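Local atomic coordinates of Non-ribosomal peptide synthetase (Methanobrevibacter ruminantium, PDB entry 6VTJ), a protein that probably carries a peptide as a thioester on its phosphopantetheine-bearing carrier domain and releases it by reduction in its reductase domain. Residues A[54-58]-A[59-63]; A[401-405]-A[406-410]. One frame throughout, in Å; residues are numbered along the deposited sequence.

Contact 1: residues A[54-58]-A[59-63]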
loop_
_atom_site.group_PDB
_atom_site.type_symbol
_atom_site.label_atom_id
_atom_site.label_comp_id
_atom_site.label_asym_id
_atom_site.label_seq_id
_atom_site.Cartn_x
_atom_site.Cartn_y
_atom_site.Cartn_z
ATOM N N ILE A 54 13.967 -18.951 -1.873
ATOM C CA ILE A 54 13.922 -19.976 -2.910
ATOM C C ILE A 54 14.982 -21.040 -2.649
ATOM O O ILE A 54 14.718 -22.240 -2.770
ATOM C CB ILE A 54 14.082 -19.336 -4.301
ATOM C CG1 ILE A 54 12.878 -18.446 -4.608
ATOM C CG2 ILE A 54 14.257 -20.414 -5.386
ATOM C CD1 ILE A 54 13.112 -17.481 -5.744
ATOM N N GLU A 55 16.186 -20.622 -2.248
ATOM C CA GLU A 55 17.248 -21.590 -1.988
ATOM C C GLU A 55 16.907 -22.487 -0.804
ATOM O O GLU A 55 17.137 -23.700 -0.860
ATOM C CB GLU A 55 18.574 -20.874 -1.747
ATOM C CG GLU A 55 19.304 -20.522 -3.014
ATOM C CD GLU A 55 19.524 -21.728 -3.928
ATOM O OE1 GLU A 55 19.805 -22.833 -3.410
ATOM O OE2 GLU A 55 19.407 -21.564 -5.166
ATOM N N LEU A 56 16.355 -21.917 0.273
ATOM C CA LEU A 56 15.937 -22.749 1.403
ATOM C C LEU A 56 14.814 -23.710 1.021
ATOM O O LEU A 56 14.742 -24.822 1.562
ATOM C CB LEU A 56 15.493 -21.881 2.579
ATOM C CG LEU A 56 16.580 -21.062 3.265
ATOM C CD1 LEU A 56 15.981 -19.899 4.040
ATOM C CD2 LEU A 56 17.434 -21.963 4.168
ATOM N N LEU A 57 13.914 -23.296 0.116
ATOM C CA LEU A 57 12.853 -24.192 -0.341
ATOM C C LEU A 57 13.418 -25.301 -1.217
ATOM O O LEU A 57 12.925 -26.437 -1.190
ATOM C CB LEU A 57 11.781 -23.411 -1.107
ATOM C CG LEU A 57 10.900 -22.348 -0.422
ATOM C CD1 LEU A 57 10.062 -21.601 -1.468
ATOM C CD2 LEU A 57 10.003 -22.949 0.670
ATOM N N LYS A 58 14.447 -24.986 -2.007
ATOM C CA LYS A 58 15.082 -25.994 -2.847
ATOM C C LYS A 58 15.740 -27.080 -2.013
ATOM O O LYS A 58 15.782 -28.241 -2.434
ATOM C CB LYS A 58 16.109 -25.341 -3.770
ATOM C CG LYS A 58 15.515 -24.844 -5.059
ATOM C CD LYS A 58 16.527 -24.101 -5.919
ATOM C CE LYS A 58 17.546 -25.034 -6.534
ATOM N NZ LYS A 58 18.572 -24.282 -7.317
ATOM N N GLN A 59 16.256 -26.725 -0.837
ATOM C CA GLN A 59 16.805 -27.675 0.120
ATOM C C GLN A 59 15.732 -28.366 0.940
ATOM O O GLN A 59 16.068 -29.076 1.894
ATOM C CB GLN A 59 17.782 -26.975 1.067
ATOM C CG GLN A 59 18.872 -26.219 0.355
ATOM C CD GLN A 59 19.862 -27.147 -0.291
ATOM O OE1 GLN A 59 20.131 -28.225 0.225
ATOM N NE2 GLN A 59 20.423 -26.732 -1.419
ATOM N N GLY A 60 14.460 -28.154 0.616
ATOM C CA GLY A 60 13.390 -28.842 1.306
ATOM C C GLY A 60 13.031 -28.298 2.665
ATOM O O GLY A 60 12.497 -29.046 3.488
ATOM N N TYR A 61 13.311 -27.023 2.937
ATOM C CA TYR A 61 12.847 -26.377 4.158
ATOM C C TYR A 61 11.526 -25.662 3.899
ATOM O O TYR A 61 11.236 -25.250 2.772
ATOM C CB TYR A 61 13.893 -25.396 4.690
ATOM C CG TYR A 61 15.134 -26.107 5.190
ATOM C CD1 TYR A 61 15.104 -26.844 6.370
ATOM C CD2 TYR A 61 16.324 -26.071 4.464
ATOM C CE1 TYR A 61 16.219 -27.513 6.816
ATOM C CE2 TYR A 61 17.450 -26.736 4.903
ATOM C CZ TYR A 61 17.395 -27.457 6.081
ATOM O OH TYR A 61 18.520 -28.124 6.533
ATOM N N SER A 62 10.703 -25.551 4.944
ATOM C CA SER A 62 9.424 -24.846 4.848
ATOM C C SER A 62 9.611 -23.455 5.440
ATOM O O SER A 62 9.687 -23.290 6.657
ATOM C CB SER A 62 8.308 -25.617 5.543
ATOM O OG SER A 62 7.875 -26.695 4.726
ATOM N N VAL A 63 9.718 -22.453 4.566
ATOM C CA VAL A 63 9.884 -21.064 4.969
ATOM C C VAL A 63 9.049 -20.200 4.043
ATOM O O VAL A 63 8.688 -20.597 2.934
ATOM C CB VAL A 63 11.349 -20.566 4.920
ATOM C CG1 VAL A 63 12.101 -20.987 6.146
ATOM C CG2 VAL A 63 12.048 -21.026 3.642
#

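Contact 2: residues A[401-405]-A[406-410]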
loop_
_atom_site.group_PDB
_atom_site.type_symbol
_atom_site.label_atom_id
_atom_site.label_comp_id
_atom_site.label_asym_id
_atom_site.label_seq_id
_atom_site.Cartn_x
_atom_site.Cartn_y
_atom_site.Cartn_z
ATOM N N ASP A 401 -7.641 -14.155 -18.995
ATOM C CA ASP A 401 -8.272 -14.038 -20.306
ATOM C C ASP A 401 -7.676 -12.879 -21.084
ATOM O O ASP A 401 -7.409 -13.005 -22.286
ATOM C CB ASP A 401 -9.787 -13.858 -20.179
ATOM C CG ASP A 401 -10.498 -15.131 -19.723
ATOM O OD1 ASP A 401 -9.842 -16.198 -19.647
ATOM O OD2 ASP A 401 -11.709 -15.051 -19.400
ATOM N N ALA A 402 -7.450 -11.743 -20.409
ATOM C CA ALA A 402 -6.794 -10.614 -21.077
ATOM C C ALA A 402 -5.342 -10.932 -21.454
ATOM O O ALA A 402 -4.880 -10.572 -22.544
ATOM C CB ALA A 402 -6.852 -9.376 -20.186
ATOM N N LEU A 403 -4.597 -11.580 -20.560
ATOM C CA LEU A 403 -3.197 -11.873 -20.858
ATOM C C LEU A 403 -3.065 -12.861 -22.013
ATOM O O LEU A 403 -2.149 -12.747 -22.830
ATOM C CB LEU A 403 -2.496 -12.419 -19.622
ATOM C CG LEU A 403 -1.895 -11.362 -18.709
ATOM C CD1 LEU A 403 -1.294 -12.052 -17.496
ATOM C CD2 LEU A 403 -0.861 -10.527 -19.465
ATOM N N ASN A 404 -3.974 -13.826 -22.118
ATOM C CA ASN A 404 -3.841 -14.829 -23.172
ATOM C C ASN A 404 -4.088 -14.278 -24.577
ATOM O O ASN A 404 -3.793 -14.978 -25.552
ATOM C CB ASN A 404 -4.781 -16.004 -22.907
ATOM C CG ASN A 404 -4.194 -16.994 -21.943
ATOM O OD1 ASN A 404 -2.995 -16.967 -21.675
ATOM N ND2 ASN A 404 -5.028 -17.881 -21.412
ATOM N N THR A 405 -4.626 -13.063 -24.723
ATOM C CA THR A 405 -4.704 -12.507 -26.073
ATOM C C THR A 405 -3.331 -12.134 -26.620
ATOM O O THR A 405 -3.212 -11.847 -27.816
ATOM C CB THR A 405 -5.637 -11.290 -26.117
ATOM O OG1 THR A 405 -5.015 -10.178 -25.464
ATOM C CG2 THR A 405 -6.958 -11.600 -25.443
ATOM N N TYR A 406 -2.294 -12.151 -25.788
ATOM C CA TYR A 406 -0.922 -11.986 -26.250
ATOM C C TYR A 406 -0.263 -13.306 -26.626
ATOM O O TYR A 406 0.920 -13.309 -26.974
ATOM C CB TYR A 406 -0.086 -11.273 -25.179
ATOM C CG TYR A 406 -0.689 -9.952 -24.778
ATOM C CD1 TYR A 406 -0.529 -8.823 -25.578
ATOM C CD2 TYR A 406 -1.451 -9.838 -23.626
ATOM C CE1 TYR A 406 -1.108 -7.616 -25.234
ATOM C CE2 TYR A 406 -2.035 -8.634 -23.273
ATOM C CZ TYR A 406 -1.857 -7.531 -24.075
ATOM O OH TYR A 406 -2.427 -6.343 -23.712
ATOM N N GLY A 407 -0.991 -14.418 -26.543
ATOM C CA GLY A 407 -0.436 -15.719 -26.848
ATOM C C GLY A 407 0.322 -16.390 -25.729
ATOM O O GLY A 407 1.111 -17.296 -26.000
ATOM N N TYR A 408 0.106 -15.993 -24.468
ATOM C CA TYR A 408 0.874 -16.587 -23.374
ATOM C C TYR A 408 0.403 -17.986 -22.982
ATOM O O TYR A 408 1.133 -18.684 -22.269
ATOM C CB TYR A 408 0.842 -15.682 -22.138
ATOM C CG TYR A 408 1.512 -14.348 -22.344
ATOM C CD1 TYR A 408 2.609 -14.213 -23.194
ATOM C CD2 TYR A 408 1.046 -13.221 -21.694
ATOM C CE1 TYR A 408 3.222 -12.975 -23.386
ATOM C CE2 TYR A 408 1.645 -11.989 -21.876
ATOM C CZ TYR A 408 2.730 -11.870 -22.719
ATOM O OH TYR A 408 3.308 -10.631 -22.880
ATOM N N GLY A 409 -0.795 -18.399 -23.394
ATOM C CA GLY A 409 -1.246 -19.763 -23.155
ATOM C C GLY A 409 -1.366 -20.171 -21.701
ATOM O O GLY A 409 -1.181 -21.354 -21.381
ATOM N N ILE A 410 -1.696 -19.231 -20.811
ATOM C CA ILE A 410 -1.817 -19.534 -19.388
ATOM C C ILE A 410 -3.075 -20.358 -19.141
ATOM O O ILE A 410 -4.148 -20.050 -19.672
ATOM C CB ILE A 410 -1.844 -18.228 -18.579
ATOM C CG1 ILE A 410 -0.560 -17.421 -18.822
ATOM C CG2 ILE A 410 -2.151 -18.508 -17.075
ATOM C CD1 ILE A 410 -0.730 -15.923 -18.523
HETATM O O HOH W 1 -2.911 -17.542 -25.350
#

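Contact 1: residues A[54-58]-A[59-63]
Tyr-61 sets the edge of its ring against Leu-56 where helix 46-58 ends. The backbone turn is a Schellman motif. Tyr-61 N donates to Leu-56 O at 3.0 Å, and Gly-60 N donates to Leu-57 O at 2.9 Å. The second donor stands above the carbonyl plane, 69° out of it, and is not on a lone pair. Gly-60 is the C-prime residue. Its phi of 78° suits a residue without a side chain. Gln-59 N still makes a helical bond to Glu-55 O, although Gln-59 itself has left helical backbone angles.

The Tyr-61 side chain can be followed outward. Its CB lies 3.3 Å from Leu-56 O, the oxygen that also accepts its own N-H. CG lies beside the backbone N, opposite the carbonyl carbon (chi1 -68°), and this brings the ring against the helix end. CD2 is 3.5 Å from Leu-56 O, which sits at the ring edge, near the ring plane. The same CD2 meets Leu-56 CD2 at 4.3 Å. The OH at the tip leaves the turn and is hydrogen-bonded to Glu-19 of helix 15-28.

Val-63 packs close by. Its CG2 is 3.7 Å from Leu-56 CB, and the two side chains cross at about a right angle. Leu-57 CD2 reaches the same methyl at 4.1 Å. One turn apart on the helix, Lys-58 NZ forms a salt bridge with Glu-55 OE2.

Helix 46-58 starts at Ser-46, which lies in the phosphopantetheine pocket of the carrier domain, so this turn closes its far end. The carbonyls of Glu-55, Leu-56 and Leu-57 each accept a backbone N-H, and methyls and a ring edge cover the turn. Val-63 N is buried here without a partner, which probably costs the packing some stability.

Contact 2: residues A[401-405]-A[406-410]
The turn that leads from helix 396-403 to strand 411-412 is closed by Asn-404, whose side-chain amide grips the backbone of Ile-410 twice. Ile-410 N donates to Asn-404 OD1 at 2.7 Å. Asn-404 ND2 donates to Ile-410 O at 2.9 Å. This second bond is nearly straight (172°), lies in the amide plane of Asn-404 and meets a lone pair of the carbonyl oxygen. CG of Asn-404 lies beside its own backbone N (chi1 -83°), which carries the amide across to Ile-410. A water bridges the turn as well, donating to Asn-404 O at 2.7 Å and accepting from Gly-409 N at 3.0 Å. With an alanine here, Ile-410 N and O would probably be left without their side-chain mates, and the chain at Ile-410 would be less firmly tied to the helix end.

The paired bonds hold the amide flat and fix its rotation. Before them, two successive i to i+3 backbone bonds make consecutive tight turns at the end of the helix. Tyr-406 N donates to Leu-403 O at 3.0 Å, and Gly-407 N donates to Asn-404 O; both donors stand above the carbonyl planes. Gly-407 has backbone angles at which a CB would jam against the carbonyl oxygen of Tyr-406.

Thr-405 OG1 donates to Ala-402 O at 2.9 Å and lies over one face of the Tyr-406 ring, toward its rim. The Tyr-406 OH is hydrogen-bonded to Asp-482 of helix 474-485. Leu-403 CD2 meets the edge of the Tyr-408 ring in its plane, 3.8 Å from CE2 of Tyr-408, while Tyr-406 CB lies over one face of that ring. Tyr-408 also makes a cation-pi contact with Lys-347. Leu-403 CD1 touches Ile-410 CD1 at 4.0 Å, beside helix 338-349.

Contacts 1 and 2 both lie where a helix gives way to a loop, and both are partly buried. Their centres are 31 Å apart and they do not touch. Contact 1 belongs to the carrier domain. Contact 2, probably in the reductase part, packs side chains on helices 338-349 and 474-485. In contact 1 backbone bonds make the turn and the side-chain contacts across it are mainly apolar. In contact 2 a side-chain amide and a water add polar ties. Each has buried aliphatic residues and a tyrosine hydroxyl bonded to an acid on another helix. Leu-57 of contact 1 touches Met-426 and Ile-434, so residues further along the chain than contact 2 pack against the carrier helix.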